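Local atomic coordinates of envelope polyprotein (PDB entry 5FXU), a protein that forms the ectodomain of Gn, one of the surface glycoproteins of Puumala hantavirus, and probably acts with its partner Gc in host-cell entry. Residues Q33-K38 with S84-R89; V125-P130 with V151-T156; K198-S201 with S205-L208. All blocks are in the same frame, centred on the assembly; numbering follows the deposited sequence.

Contact 1. Residues Q33-K38 with S84-R89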
# COMPACT_ATOMS: atom_id res chain seq x y z
N GLN A 33 1.30 21.63 3.82
CA GLN A 33 1.01 21.44 2.40
C GLN A 33 0.35 20.13 2.01
O GLN A 33 -0.16 20.02 0.90
CB GLN A 33 2.27 21.66 1.58
CG GLN A 33 2.74 23.10 1.59
CD GLN A 33 4.02 23.32 0.82
OE1 GLN A 33 4.35 22.56 -0.11
NE2 GLN A 33 4.75 24.38 1.19
N VAL A 34 0.33 19.15 2.91
CA VAL A 34 -0.15 17.80 2.60
C VAL A 34 -1.65 17.79 2.36
O VAL A 34 -2.13 17.11 1.44
CB VAL A 34 0.20 16.81 3.73
CG1 VAL A 34 -0.43 15.45 3.52
CG2 VAL A 34 1.71 16.65 3.85
N GLU A 35 -2.38 18.55 3.16
CA GLU A 35 -3.84 18.66 3.02
C GLU A 35 -4.28 19.30 1.67
O GLU A 35 -5.40 19.05 1.20
CB GLU A 35 -4.45 19.37 4.25
CG GLU A 35 -4.30 18.63 5.59
CD GLU A 35 -3.15 19.12 6.50
OE1 GLU A 35 -2.10 19.57 5.96
OE2 GLU A 35 -3.28 19.00 7.74
N SER A 36 -3.40 20.08 1.04
CA SER A 36 -3.66 20.68 -0.28
C SER A 36 -3.27 19.84 -1.49
O SER A 36 -3.58 20.23 -2.61
CB SER A 36 -2.91 22.01 -0.38
OG SER A 36 -3.38 22.90 0.61
N LEU A 37 -2.57 18.73 -1.29
CA LEU A 37 -2.00 17.98 -2.42
C LEU A 37 -3.06 17.36 -3.34
O LEU A 37 -3.93 16.64 -2.88
CB LEU A 37 -1.03 16.89 -1.92
CG LEU A 37 0.29 17.35 -1.31
CD1 LEU A 37 1.12 16.14 -0.91
CD2 LEU A 37 1.09 18.26 -2.24
N LYS A 38 -2.96 17.67 -4.63
CA LYS A 38 -3.86 17.15 -5.67
C LYS A 38 -2.99 16.53 -6.77
O LYS A 38 -2.02 17.14 -7.21
CB LYS A 38 -4.71 18.29 -6.24
CG LYS A 38 -6.22 18.00 -6.35
CD LYS A 38 -6.51 17.18 -7.61
CE LYS A 38 -6.71 18.07 -8.83
NZ LYS A 38 -8.06 18.69 -8.95
N SER A 84 -7.25 14.58 15.88
CA SER A 84 -8.45 15.20 15.34
C SER A 84 -8.85 14.55 14.01
O SER A 84 -8.06 13.87 13.37
CB SER A 84 -8.23 16.69 15.14
OG SER A 84 -7.12 16.95 14.31
N GLU A 85 -10.10 14.77 13.60
CA GLU A 85 -10.61 14.24 12.34
C GLU A 85 -10.48 15.28 11.25
O GLU A 85 -10.88 16.42 11.42
CB GLU A 85 -12.06 13.76 12.49
CG GLU A 85 -12.14 12.35 13.06
CD GLU A 85 -11.62 12.27 14.49
OE1 GLU A 85 -12.28 12.86 15.37
OE2 GLU A 85 -10.57 11.63 14.73
N ILE A 86 -9.87 14.88 10.14
CA ILE A 86 -9.65 15.75 8.98
C ILE A 86 -9.95 14.98 7.74
O ILE A 86 -10.09 13.76 7.80
CB ILE A 86 -8.20 16.22 8.88
CG1 ILE A 86 -7.26 15.02 8.76
CG2 ILE A 86 -7.86 17.05 10.10
CD1 ILE A 86 -5.86 15.42 8.40
N ASN A 87 -10.07 15.69 6.63
CA ASN A 87 -10.32 15.08 5.32
C ASN A 87 -9.07 15.22 4.50
O ASN A 87 -8.51 16.28 4.42
CB ASN A 87 -11.49 15.74 4.62
CG ASN A 87 -12.82 15.32 5.21
OD1 ASN A 87 -13.27 14.19 5.01
ND2 ASN A 87 -13.46 16.20 5.94
N LEU A 88 -8.62 14.11 3.93
CA LEU A 88 -7.50 14.12 2.99
C LEU A 88 -8.07 13.80 1.62
O LEU A 88 -9.20 13.31 1.52
CB LEU A 88 -6.45 13.09 3.43
CG LEU A 88 -5.75 13.37 4.77
CD1 LEU A 88 -4.82 12.23 5.17
CD2 LEU A 88 -4.97 14.68 4.75
N ARG A 89 -7.31 14.09 0.57
CA ARG A 89 -7.66 13.60 -0.75
C ARG A 89 -6.50 13.01 -1.46
O ARG A 89 -5.36 13.36 -1.17
CB ARG A 89 -8.11 14.74 -1.66
CG ARG A 89 -9.18 15.70 -1.19
CD ARG A 89 -9.37 16.77 -2.28
NE ARG A 89 -10.65 17.49 -2.22
CZ ARG A 89 -11.83 17.07 -2.69
NH1 ARG A 89 -11.95 15.87 -3.27
NH2 ARG A 89 -12.91 17.84 -2.56
O HOH W 1 -4.36 15.27 0.71
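E35 and L88 both set CG anti to their own carbonyl carbon, with chi1 of -64° and -65°. This places E35 CG beside L88 CD2, at 4.1 Å, and the two side chains cross obliquely. The glutamate meets the leucine through its aliphatic CG. A bend at chi2 (100°) then turns the carboxylate toward I86. It lies back toward the start of the strand, with E35 OE2 4.5 Å from I86 CD1. That carboxylate also has a long, weak ion pair with K59.

The polar part of the contact runs through water. One water donates to V34 O at 3.0 Å and accepts from R89 N at 3.2 Å. V34 O also takes the backbone N-H of L37, at 3.2 Å, so two donors grip it. No direct hydrogen bond joins 33-38 to 84-89. The R89 side chain turns to another partner, and its NH1 binds S52 O. W323 of strand 321-323 touches side chains of both segments: V34, E35, I86 and L88.

This is a helix-like turn, without regular helix bonds, in the loop between strands 19-30 and 39-41. It is laid on strand 79-89 of the β-rich Gn head and joined to it by a bridging water.

Contact 2. Residues V125-P130 with V151-T156; sequences VFLIGP and VNYEKT
L127 reaches across to V151 and Y153 through one methyl group. Its CB leaves strand 120-130 in the direction of segment 151-156, but neither CB nor CG comes close to that segment. CG is anti to the backbone N (chi1 179°). At CG the chain forks. Chi2 of 67° turns CD1 aside, and CD2 carries the extended line onward. L127 CD1 comes no nearer to segment 151-156 than 5.3 Å, at Y153 OH. CD2 makes the contact. It lies 3.8 Å from V151 CG1 and 4.1 Å from V151 CG2, so the two side chains meet tip to tip, and the leucine methyl faces both valine branches.

The pairing is one of sheet faces, not of neighbouring strands. Strand 120-130 runs between 19-30 and 107-116, antiparallel to both. Strand 147-155 belongs to a separate mixed sheet, between 3-9 and 139-144. The nearest CA atoms, of L127 and V151, are 9.1 Å apart, as fits β-sheets packed through their side chains. L5 and F45 also touch L127 in this buried layer.

CD2 has a second neighbour in Y153 OH, at 3.8 Å. The tyrosine comes from further along its strand and crosses the leucine at about a right angle. Its CG sits beside the backbone N (chi1 -67°), and the ring carries OH across to the L127 methyl. I7, C9, F45 and T137 pack round the same tyrosine side chain.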
# COMPACT_ATOMS: atom_id res chain seq x y z
N VAL A 125 3.95 8.05 -4.98
CA VAL A 125 2.91 8.01 -6.01
C VAL A 125 2.87 6.63 -6.64
O VAL A 125 3.90 6.13 -7.06
CB VAL A 125 3.16 9.08 -7.07
CG1 VAL A 125 2.19 8.94 -8.22
CG2 VAL A 125 3.04 10.45 -6.44
N PHE A 126 1.69 6.05 -6.72
CA PHE A 126 1.46 4.76 -7.36
C PHE A 126 0.62 4.98 -8.61
O PHE A 126 -0.39 5.68 -8.56
CB PHE A 126 0.69 3.84 -6.42
CG PHE A 126 1.49 3.40 -5.23
CD1 PHE A 126 1.49 4.16 -4.04
CD2 PHE A 126 2.27 2.25 -5.27
CE1 PHE A 126 2.25 3.77 -2.93
CE2 PHE A 126 3.03 1.86 -4.16
CZ PHE A 126 3.02 2.63 -2.99
N LEU A 127 1.02 4.35 -9.71
CA LEU A 127 0.25 4.38 -10.96
C LEU A 127 0.02 2.98 -11.42
O LEU A 127 0.96 2.21 -11.59
CB LEU A 127 1.05 5.13 -12.00
CG LEU A 127 0.43 5.27 -13.38
CD1 LEU A 127 -0.80 6.15 -13.32
CD2 LEU A 127 1.46 5.88 -14.32
N ILE A 128 -1.25 2.63 -11.58
CA ILE A 128 -1.68 1.29 -12.00
C ILE A 128 -2.63 1.45 -13.16
O ILE A 128 -3.52 2.28 -13.13
CB ILE A 128 -2.47 0.61 -10.89
CG1 ILE A 128 -1.61 0.48 -9.63
CG2 ILE A 128 -2.93 -0.79 -11.31
CD1 ILE A 128 -2.41 0.15 -8.39
N GLY A 129 -2.47 0.63 -14.19
CA GLY A 129 -3.36 0.72 -15.31
C GLY A 129 -3.26 -0.35 -16.35
O GLY A 129 -2.46 -1.27 -16.25
N PRO A 130 -4.08 -0.25 -17.39
CA PRO A 130 -4.10 -1.35 -18.38
C PRO A 130 -2.83 -1.41 -19.20
O PRO A 130 -2.18 -0.38 -19.47
CB PRO A 130 -5.32 -1.05 -19.24
CG PRO A 130 -5.95 0.17 -18.67
CD PRO A 130 -4.98 0.85 -17.75
N VAL A 151 6.51 10.14 -16.17
CA VAL A 151 6.20 8.73 -16.35
C VAL A 151 6.86 8.31 -17.64
O VAL A 151 6.62 8.93 -18.66
CB VAL A 151 4.69 8.47 -16.43
CG1 VAL A 151 4.41 6.97 -16.50
CG2 VAL A 151 3.96 9.06 -15.23
N ASN A 152 7.70 7.27 -17.59
CA ASN A 152 8.39 6.74 -18.75
C ASN A 152 7.98 5.30 -18.96
O ASN A 152 8.20 4.45 -18.09
CB ASN A 152 9.91 6.80 -18.59
CG ASN A 152 10.43 8.22 -18.64
OD1 ASN A 152 10.05 9.02 -19.49
ND2 ASN A 152 11.34 8.55 -17.72
N TYR A 153 7.40 5.03 -20.13
CA TYR A 153 7.02 3.67 -20.50
C TYR A 153 8.17 3.16 -21.33
O TYR A 153 8.54 3.78 -22.31
CB TYR A 153 5.72 3.68 -21.26
CG TYR A 153 4.54 4.10 -20.41
CD1 TYR A 153 4.27 5.43 -20.17
CD2 TYR A 153 3.66 3.15 -19.88
CE1 TYR A 153 3.18 5.82 -19.41
CE2 TYR A 153 2.57 3.54 -19.11
CZ TYR A 153 2.34 4.88 -18.88
OH TYR A 153 1.27 5.29 -18.10
N GLU A 154 8.75 2.04 -20.90
CA GLU A 154 9.96 1.51 -21.51
C GLU A 154 9.75 0.04 -21.84
O GLU A 154 9.23 -0.70 -21.00
CB GLU A 154 11.12 1.68 -20.53
CG GLU A 154 12.48 1.96 -21.18
CD GLU A 154 13.27 3.06 -20.46
OE1 GLU A 154 13.31 3.06 -19.20
OE2 GLU A 154 13.82 3.94 -21.17
N LYS A 155 10.13 -0.36 -23.05
CA LYS A 155 9.88 -1.72 -23.53
C LYS A 155 10.94 -2.66 -22.96
O LYS A 155 12.11 -2.29 -22.83
CB LYS A 155 9.77 -1.84 -25.06
CG LYS A 155 9.08 -0.69 -25.81
CD LYS A 155 7.70 -0.33 -25.24
CE LYS A 155 7.14 0.98 -25.82
NZ LYS A 155 6.32 1.77 -24.85
N THR A 156 10.51 -3.85 -22.56
CA THR A 156 11.36 -4.75 -21.78
C THR A 156 12.45 -5.41 -22.64
O THR A 156 12.22 -5.78 -23.80
CB THR A 156 10.53 -5.81 -21.00
OG1 THR A 156 11.38 -6.56 -20.14
CG2 THR A 156 9.80 -6.77 -21.90

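Contact 3. Residues K198-S201 with S205-L208; sequences KKVS and SMKL
M206 packs closely against K198 and V200. Its chain is bent at chi2 (-58°) and chi3 (-61°), which curls the methyl onto the K198 carbonyl oxygen and the start of the K198 side chain. M206 CE lies 3.6 Å from K198 O and 3.8 Å from K198 CG. Nearer its root, M206 CG sits 3.8 Å from V200 CG2, and the two side chains cross at about a right angle. Y229 touches both K198 and M206.

The outer side is looser. S205 OG only brushes V200 CG2, at 3.9 Å, and no hydrogen bond joins the two segments. The ammonium groups turn to other partners. K198 NZ folds back to donate to K199 O at 3.1 Å, tilted 28° from the carbonyl plane. K199 NZ makes a salt bridge with D318, and K207 NZ makes one with D317.

Beyond M206 the chain tightens into an inverse gamma turn centred on K207, which occupies the N-cap position, right before helix 208-216. K198 and M206 bond through their backbones to Q227 and G228. This sets the surface connection between strand 185-197 and the helix beside the start of strand 228-234.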
# COMPACT_ATOMS: atom_id res chain seq x y z
N LYS A 198 -13.97 -3.78 2.79
CA LYS A 198 -15.07 -4.54 2.23
C LYS A 198 -15.74 -5.39 3.31
O LYS A 198 -15.17 -6.34 3.84
CB LYS A 198 -14.58 -5.41 1.07
CG LYS A 198 -15.63 -6.27 0.38
CD LYS A 198 -16.69 -5.41 -0.30
CE LYS A 198 -17.74 -6.22 -1.06
NZ LYS A 198 -18.67 -7.07 -0.27
N LYS A 199 -16.99 -5.04 3.61
CA LYS A 199 -17.80 -5.70 4.63
C LYS A 199 -18.70 -6.79 4.00
O LYS A 199 -19.07 -6.68 2.83
CB LYS A 199 -18.68 -4.64 5.29
CG LYS A 199 -18.54 -4.56 6.78
CD LYS A 199 -19.23 -3.34 7.36
CE LYS A 199 -19.93 -3.71 8.64
NZ LYS A 199 -20.47 -2.49 9.27
N VAL A 200 -18.98 -7.86 4.76
CA VAL A 200 -20.12 -8.76 4.47
C VAL A 200 -21.06 -8.72 5.68
O VAL A 200 -20.67 -8.29 6.77
CB VAL A 200 -19.73 -10.23 4.13
CG1 VAL A 200 -19.06 -10.31 2.77
CG2 VAL A 200 -18.84 -10.87 5.19
N SER A 201 -22.31 -9.13 5.48
CA SER A 201 -23.33 -9.12 6.56
C SER A 201 -23.09 -10.16 7.67
O SER A 201 -23.34 -9.88 8.84
CB SER A 201 -24.73 -9.33 5.97
OG SER A 201 -24.69 -10.27 4.91
N SER A 205 -15.45 -14.31 7.02
CA SER A 205 -14.66 -14.47 5.79
C SER A 205 -13.77 -13.26 5.40
O SER A 205 -12.77 -13.44 4.70
CB SER A 205 -15.57 -14.86 4.60
OG SER A 205 -16.39 -13.78 4.18
N MET A 206 -14.18 -12.05 5.80
CA MET A 206 -13.46 -10.81 5.49
C MET A 206 -12.67 -10.26 6.68
O MET A 206 -12.08 -9.18 6.55
CB MET A 206 -14.42 -9.72 5.03
CG MET A 206 -15.33 -10.09 3.88
SD MET A 206 -14.49 -10.60 2.38
CE MET A 206 -13.62 -9.07 2.08
N LYS A 207 -12.62 -10.99 7.80
CA LYS A 207 -11.87 -10.54 8.99
C LYS A 207 -10.35 -10.75 8.78
O LYS A 207 -9.73 -11.71 9.26
CB LYS A 207 -12.41 -11.16 10.31
CG LYS A 207 -13.44 -10.34 11.15
CD LYS A 207 -14.85 -10.38 10.62
CE LYS A 207 -15.91 -10.38 11.73
NZ LYS A 207 -16.08 -9.02 12.30
N LEU A 208 -9.76 -9.80 8.05
CA LEU A 208 -8.36 -9.88 7.62
C LEU A 208 -7.36 -10.06 8.78
O LEU A 208 -6.45 -10.88 8.67
CB LEU A 208 -8.01 -8.66 6.78
CG LEU A 208 -6.60 -8.52 6.23
CD1 LEU A 208 -6.25 -9.72 5.36
CD2 LEU A 208 -6.48 -7.22 5.45

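The three contacts follow one another along the chain and do not touch. Contacts 1 and 2 come nearest, with about 8 Å between nearest atoms and 26 Å between centres. Strand 120-130 links them: V34 and L37 of contact 1 lie on C121 and P123 near its start, and L127 of contact 2 lies further along. Contact 3 is about 17 Å from contact 1 and 16 Å from contact 2, nearest atoms in both cases. Its loop leaves strand 185-197, whose F194 stacks edge-to-face with F126 of contact 2. Contact 2 is buried, whereas contact 3 is at the surface. Contact 1 lies toward a glycan, with the L37 side chain about 12 Å from a bound N-acetylglucosamine (NAG).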